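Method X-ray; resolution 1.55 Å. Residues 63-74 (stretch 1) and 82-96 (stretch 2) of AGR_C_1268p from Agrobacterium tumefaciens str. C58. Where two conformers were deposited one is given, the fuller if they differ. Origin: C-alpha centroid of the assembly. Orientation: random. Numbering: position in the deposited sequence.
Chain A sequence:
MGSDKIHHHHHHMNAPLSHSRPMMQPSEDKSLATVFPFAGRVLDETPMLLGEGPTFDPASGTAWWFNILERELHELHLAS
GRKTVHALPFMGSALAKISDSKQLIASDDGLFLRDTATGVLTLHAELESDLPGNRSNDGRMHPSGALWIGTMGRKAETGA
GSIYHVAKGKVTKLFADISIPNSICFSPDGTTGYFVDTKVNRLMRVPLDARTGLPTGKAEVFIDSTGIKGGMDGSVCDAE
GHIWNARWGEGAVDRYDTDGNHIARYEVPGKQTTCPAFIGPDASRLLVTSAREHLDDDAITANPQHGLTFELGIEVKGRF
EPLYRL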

# COMPACT_ATOMS: atom_id res chain seq x y z
N ALA A 63 -10.52 7.86 5.20
CA ALA A 63 -9.28 7.37 4.63
C ALA A 63 -8.20 7.44 5.69
O ALA A 63 -8.10 8.39 6.46
CB ALA A 63 -8.91 8.23 3.41
N TRP A 64 -7.35 6.43 5.70
CA TRP A 64 -6.24 6.32 6.60
C TRP A 64 -4.96 6.10 5.78
O TRP A 64 -4.99 5.43 4.73
CB TRP A 64 -6.45 5.12 7.52
CG TRP A 64 -7.65 5.20 8.42
CD1 TRP A 64 -8.90 4.79 8.14
CD2 TRP A 64 -7.66 5.65 9.77
NE1 TRP A 64 -9.72 4.99 9.23
CE2 TRP A 64 -8.96 5.51 10.25
CE3 TRP A 64 -6.68 6.16 10.64
CZ2 TRP A 64 -9.32 5.88 11.55
CZ3 TRP A 64 -7.04 6.52 11.94
CH2 TRP A 64 -8.35 6.37 12.37
N TRP A 65 -3.84 6.66 6.24
CA TRP A 65 -2.53 6.33 5.64
C TRP A 65 -1.44 6.61 6.65
O TRP A 65 -1.71 7.14 7.75
CB TRP A 65 -2.28 7.08 4.33
CG TRP A 65 -2.20 8.55 4.42
CD1 TRP A 65 -1.07 9.30 4.65
CD2 TRP A 65 -3.27 9.47 4.25
NE1 TRP A 65 -1.39 10.63 4.65
CE2 TRP A 65 -2.74 10.76 4.39
CE3 TRP A 65 -4.64 9.33 3.99
CZ2 TRP A 65 -3.52 11.90 4.31
CZ3 TRP A 65 -5.42 10.47 3.89
CH2 TRP A 65 -4.85 11.74 4.06
N PHE A 66 -0.20 6.25 6.30
CA PHE A 66 0.90 6.50 7.18
C PHE A 66 1.91 7.49 6.61
O PHE A 66 2.05 7.64 5.41
CB PHE A 66 1.65 5.18 7.47
CG PHE A 66 0.83 4.15 8.17
CD1 PHE A 66 0.06 3.25 7.43
CD2 PHE A 66 0.85 4.06 9.54
CE1 PHE A 66 -0.71 2.28 8.08
CE2 PHE A 66 0.09 3.12 10.20
CZ PHE A 66 -0.70 2.23 9.47
N ASN A 67 2.61 8.14 7.53
CA ASN A 67 3.87 8.85 7.24
C ASN A 67 4.96 8.02 7.90
O ASN A 67 5.22 8.18 9.07
CB ASN A 67 3.83 10.26 7.77
CG ASN A 67 4.97 11.13 7.25
OD1 ASN A 67 5.74 10.71 6.40
ND2 ASN A 67 5.06 12.36 7.76
N ILE A 68 5.51 7.07 7.14
CA ILE A 68 6.21 5.93 7.76
C ILE A 68 7.34 6.39 8.67
O ILE A 68 7.38 6.04 9.86
CB ILE A 68 6.77 4.92 6.71
CG1 ILE A 68 5.66 4.21 5.96
CG2 ILE A 68 7.66 3.85 7.44
CD1 ILE A 68 6.20 3.20 4.96
N LEU A 69 8.25 7.15 8.11
CA LEU A 69 9.50 7.51 8.79
C LEU A 69 9.27 8.47 9.95
O LEU A 69 10.08 8.53 10.84
CB LEU A 69 10.48 8.14 7.79
CG LEU A 69 10.80 7.27 6.55
CD1 LEU A 69 11.76 7.97 5.61
CD2 LEU A 69 11.36 5.92 6.98
N GLU A 70 8.14 9.18 9.97
CA GLU A 70 7.81 10.09 11.08
C GLU A 70 6.85 9.47 12.13
O GLU A 70 6.40 10.16 13.07
CB GLU A 70 7.20 11.39 10.56
CG GLU A 70 8.13 12.15 9.63
CD GLU A 70 9.14 13.03 10.36
OE1 GLU A 70 9.47 12.78 11.54
OE2 GLU A 70 9.60 14.01 9.73
N ARG A 71 6.51 8.20 11.95
CA ARG A 71 5.70 7.45 12.94
C ARG A 71 4.32 8.09 13.13
O ARG A 71 3.90 8.33 14.25
CB ARG A 71 6.44 7.31 14.27
CG ARG A 71 7.80 6.68 14.17
CD ARG A 71 8.42 6.35 15.55
NE ARG A 71 8.20 7.49 16.44
CZ ARG A 71 8.96 8.57 16.51
NH1 ARG A 71 10.11 8.60 15.89
NH2 ARG A 71 8.60 9.59 17.28
N GLU A 72 3.68 8.42 12.01
CA GLU A 72 2.31 9.02 12.08
C GLU A 72 1.28 8.20 11.34
O GLU A 72 1.57 7.68 10.28
CB GLU A 72 2.30 10.41 11.46
CG GLU A 72 3.18 11.42 12.15
CD GLU A 72 3.38 12.69 11.32
OE1 GLU A 72 3.12 12.75 10.08
OE2 GLU A 72 3.86 13.66 11.97
N LEU A 73 0.09 8.13 11.91
CA LEU A 73 -1.07 7.54 11.28
C LEU A 73 -2.03 8.71 11.02
O LEU A 73 -2.49 9.37 11.97
CB LEU A 73 -1.76 6.54 12.22
CG LEU A 73 -3.11 5.94 11.82
CD1 LEU A 73 -3.05 5.21 10.51
CD2 LEU A 73 -3.58 5.01 12.90
N HIS A 74 -2.32 8.94 9.74
CA HIS A 74 -3.15 10.04 9.26
C HIS A 74 -4.55 9.56 8.99
O HIS A 74 -4.74 8.47 8.48
CB HIS A 74 -2.50 10.60 7.98
CG HIS A 74 -1.25 11.34 8.26
ND1 HIS A 74 -1.22 12.72 8.29
CD2 HIS A 74 -0.02 10.93 8.65
CE1 HIS A 74 -0.00 13.11 8.63
NE2 HIS A 74 0.74 12.05 8.87
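Stretch 2 82-96: RKTVHALPFMGSALA

Stretch 2 lies on stretch 1 in two ways, first as a sheet neighbour and then through side chains packed against it. Stretch 1 is a hairpin: strand 63-67 turns through Ile68 to Arg71, the last with a left-handed backbone (phi/psi 62/46), into strand 72-74. The strand of stretch 2 that ends at Ala87 runs beside strand 72-74, antiparallel at 156° with the axes 4.7 Å apart at their closest. Leu73 and His86 form the hydrogen-bonded pair, satisfying each other's backbone: Leu73 N gives to His86 O at 2.9 Å and His86 N to Leu73 O at 2.8 Å. Glu72 faces Ala87 and His74 faces Val85 as non-hydrogen-bonded pairs, with CA atoms 4.9 and 4.7 Å apart; Glu72 CA also approaches His86 O at 3.4 Å, a CA-H...O contact.

The ladder is extended by Leu88 N, which donates to Arg71 O at 2.8 Å. The carbonyl of Leu88 is also used: it accepts from Arg71 NE (NE to O, 3.2 Å) and from water 2 (water O to Leu88 O, 2.7 Å), while Arg71 NH2 donates to the same water at 3.0 Å. The arginine side chain thus reaches Leu88 O both directly and through water 2.

On the sheet face carrying Glu72, His74 and Val85, polar groups are linked in series. Lys83 NZ donates to His74 ND1 at 2.9 Å, and His74 NE2 donates to Glu72 OE1 at 2.8 Å, so both ring nitrogens of His74 are satisfied. Glu72 OE1 also accepts from Asn67 ND2 at 3.0 Å. Val85 CG1 covers one face of the His74 ring, 4.0 Å from its centroid in a CH-pi contact.

Beyond Leu88 the chain turns, and strand 92-96 runs back against strand 63-67, nearly antiparallel at 165°. Its closest axial approach of 6.6 Å is too wide for a backbone ladder, and side chains fill the space. The Phe66 ring lies with Ser93 CA and Gly92 C over one face and Leu88 CD1 near its plane, 4.1 Å from CE2. Gly92 leaves room for this ring, since an ideal CB there would stand 2.6 Å from Phe66 CE2. Leu95 CD2 packs 3.4 Å from Trp64 CB and 4.3 Å from Leu73 CD1. At the turn, selenomethionine Met91 sets its SE 4.1 Å from Leu69 CD2 and its CB 4.0 Å from Ile68 CG2. The O atom of water 1 lies 2.8 Å from Gly92 O, one of more acceptors than this water has protons to serve.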

# COMPACT_ATOMS: atom_id res chain seq x y z
N ARG A 82 -12.06 16.84 7.47
CA ARG A 82 -11.48 16.88 8.80
C ARG A 82 -10.27 15.93 8.88
O ARG A 82 -10.40 14.72 8.64
CB ARG A 82 -12.51 16.43 9.82
CG ARG A 82 -11.97 16.33 11.25
N LYS A 83 -9.13 16.48 9.26
CA LYS A 83 -7.86 15.75 9.29
C LYS A 83 -7.36 15.57 10.73
O LYS A 83 -7.39 16.52 11.51
CB LYS A 83 -6.88 16.58 8.48
CG LYS A 83 -5.55 16.02 8.29
CD LYS A 83 -5.60 14.85 7.33
CE LYS A 83 -4.40 13.97 7.57
NZ LYS A 83 -3.11 14.72 7.46
N THR A 84 -6.92 14.37 11.10
CA THR A 84 -6.34 14.09 12.40
C THR A 84 -5.05 13.35 12.22
O THR A 84 -4.93 12.51 11.33
CB THR A 84 -7.31 13.27 13.25
OG1 THR A 84 -8.59 13.91 13.28
CG2 THR A 84 -6.82 13.10 14.73
N VAL A 85 -4.04 13.69 13.01
CA VAL A 85 -2.76 12.98 12.92
C VAL A 85 -2.46 12.31 14.26
O VAL A 85 -2.51 12.94 15.31
CB VAL A 85 -1.59 13.91 12.59
CG1 VAL A 85 -0.35 13.06 12.41
CG2 VAL A 85 -1.89 14.76 11.34
N HIS A 86 -2.17 11.02 14.21
CA HIS A 86 -1.98 10.21 15.43
C HIS A 86 -0.52 9.80 15.48
O HIS A 86 -0.01 9.24 14.54
CB HIS A 86 -2.86 8.97 15.40
CG HIS A 86 -4.31 9.26 15.19
ND1 HIS A 86 -5.16 9.62 16.22
CD2 HIS A 86 -5.07 9.26 14.06
CE1 HIS A 86 -6.38 9.81 15.73
NE2 HIS A 86 -6.35 9.61 14.43
N ALA A 87 0.12 10.09 16.59
CA ALA A 87 1.52 9.77 16.83
C ALA A 87 1.67 8.32 17.28
O ALA A 87 1.01 7.88 18.22
CB ALA A 87 2.06 10.68 17.89
N LEU A 88 2.61 7.61 16.67
CA LEU A 88 2.85 6.21 17.00
C LEU A 88 4.24 6.03 17.63
O LEU A 88 5.18 6.79 17.32
CB LEU A 88 2.82 5.42 15.70
CG LEU A 88 1.59 5.51 14.82
CD1 LEU A 88 1.81 4.75 13.53
CD2 LEU A 88 0.37 4.96 15.56
N PRO A 89 4.39 4.99 18.47
CA PRO A 89 5.68 4.69 19.05
C PRO A 89 6.52 3.77 18.12
O PRO A 89 7.49 3.20 18.60
CB PRO A 89 5.31 3.87 20.30
CG PRO A 89 4.05 3.16 19.90
CD PRO A 89 3.35 4.03 18.86
N PHE A 90 6.12 3.59 16.86
CA PHE A 90 6.78 2.74 15.92
C PHE A 90 6.49 3.25 14.51
O PHE A 90 5.66 4.18 14.34
CB PHE A 90 6.40 1.25 16.11
CG PHE A 90 4.92 0.99 16.23
CD1 PHE A 90 4.04 1.44 15.29
CD2 PHE A 90 4.42 0.31 17.34
CE1 PHE A 90 2.65 1.19 15.40
CE2 PHE A 90 3.08 0.07 17.45
CZ PHE A 90 2.17 0.52 16.50
N MSE A 91 7.16 2.65 13.53
CA MSE A 91 6.93 3.03 12.14
C MSE A 91 5.85 2.13 11.58
O MSE A 91 6.12 1.01 11.14
CB MSE A 91 8.23 2.95 11.30
CG MSE A 91 9.25 3.93 11.73
SE MSE A 91 10.76 3.84 10.46
CE MSE A 91 11.86 5.13 11.17
N GLY A 92 4.62 2.59 11.64
CA GLY A 92 3.53 1.82 11.03
C GLY A 92 3.61 1.93 9.53
O GLY A 92 3.91 3.01 9.02
N SER A 93 3.27 0.84 8.82
CA SER A 93 3.18 0.88 7.35
C SER A 93 1.94 0.28 6.71
O SER A 93 1.76 0.48 5.50
CB SER A 93 4.39 0.22 6.74
OG SER A 93 4.37 -1.17 7.06
N ALA A 94 1.12 -0.46 7.48
CA ALA A 94 -0.13 -1.03 6.93
C ALA A 94 -1.19 -1.07 7.98
O ALA A 94 -0.89 -1.26 9.15
CB ALA A 94 0.05 -2.40 6.36
N LEU A 95 -2.43 -0.91 7.53
CA LEU A 95 -3.58 -0.88 8.44
C LEU A 95 -4.70 -1.77 7.89
O LEU A 95 -5.02 -1.69 6.71
CB LEU A 95 -4.12 0.56 8.56
CG LEU A 95 -5.20 0.90 9.57
CD1 LEU A 95 -4.64 0.95 10.99
CD2 LEU A 95 -5.88 2.24 9.26
N ALA A 96 -5.32 -2.55 8.78
CA ALA A 96 -6.48 -3.35 8.43
C ALA A 96 -7.54 -3.12 9.47
O ALA A 96 -7.27 -3.00 10.67
CB ALA A 96 -6.14 -4.80 8.36
O HOH W 1 4.13 5.32 10.65
O HOH W 2 5.66 9.41 17.59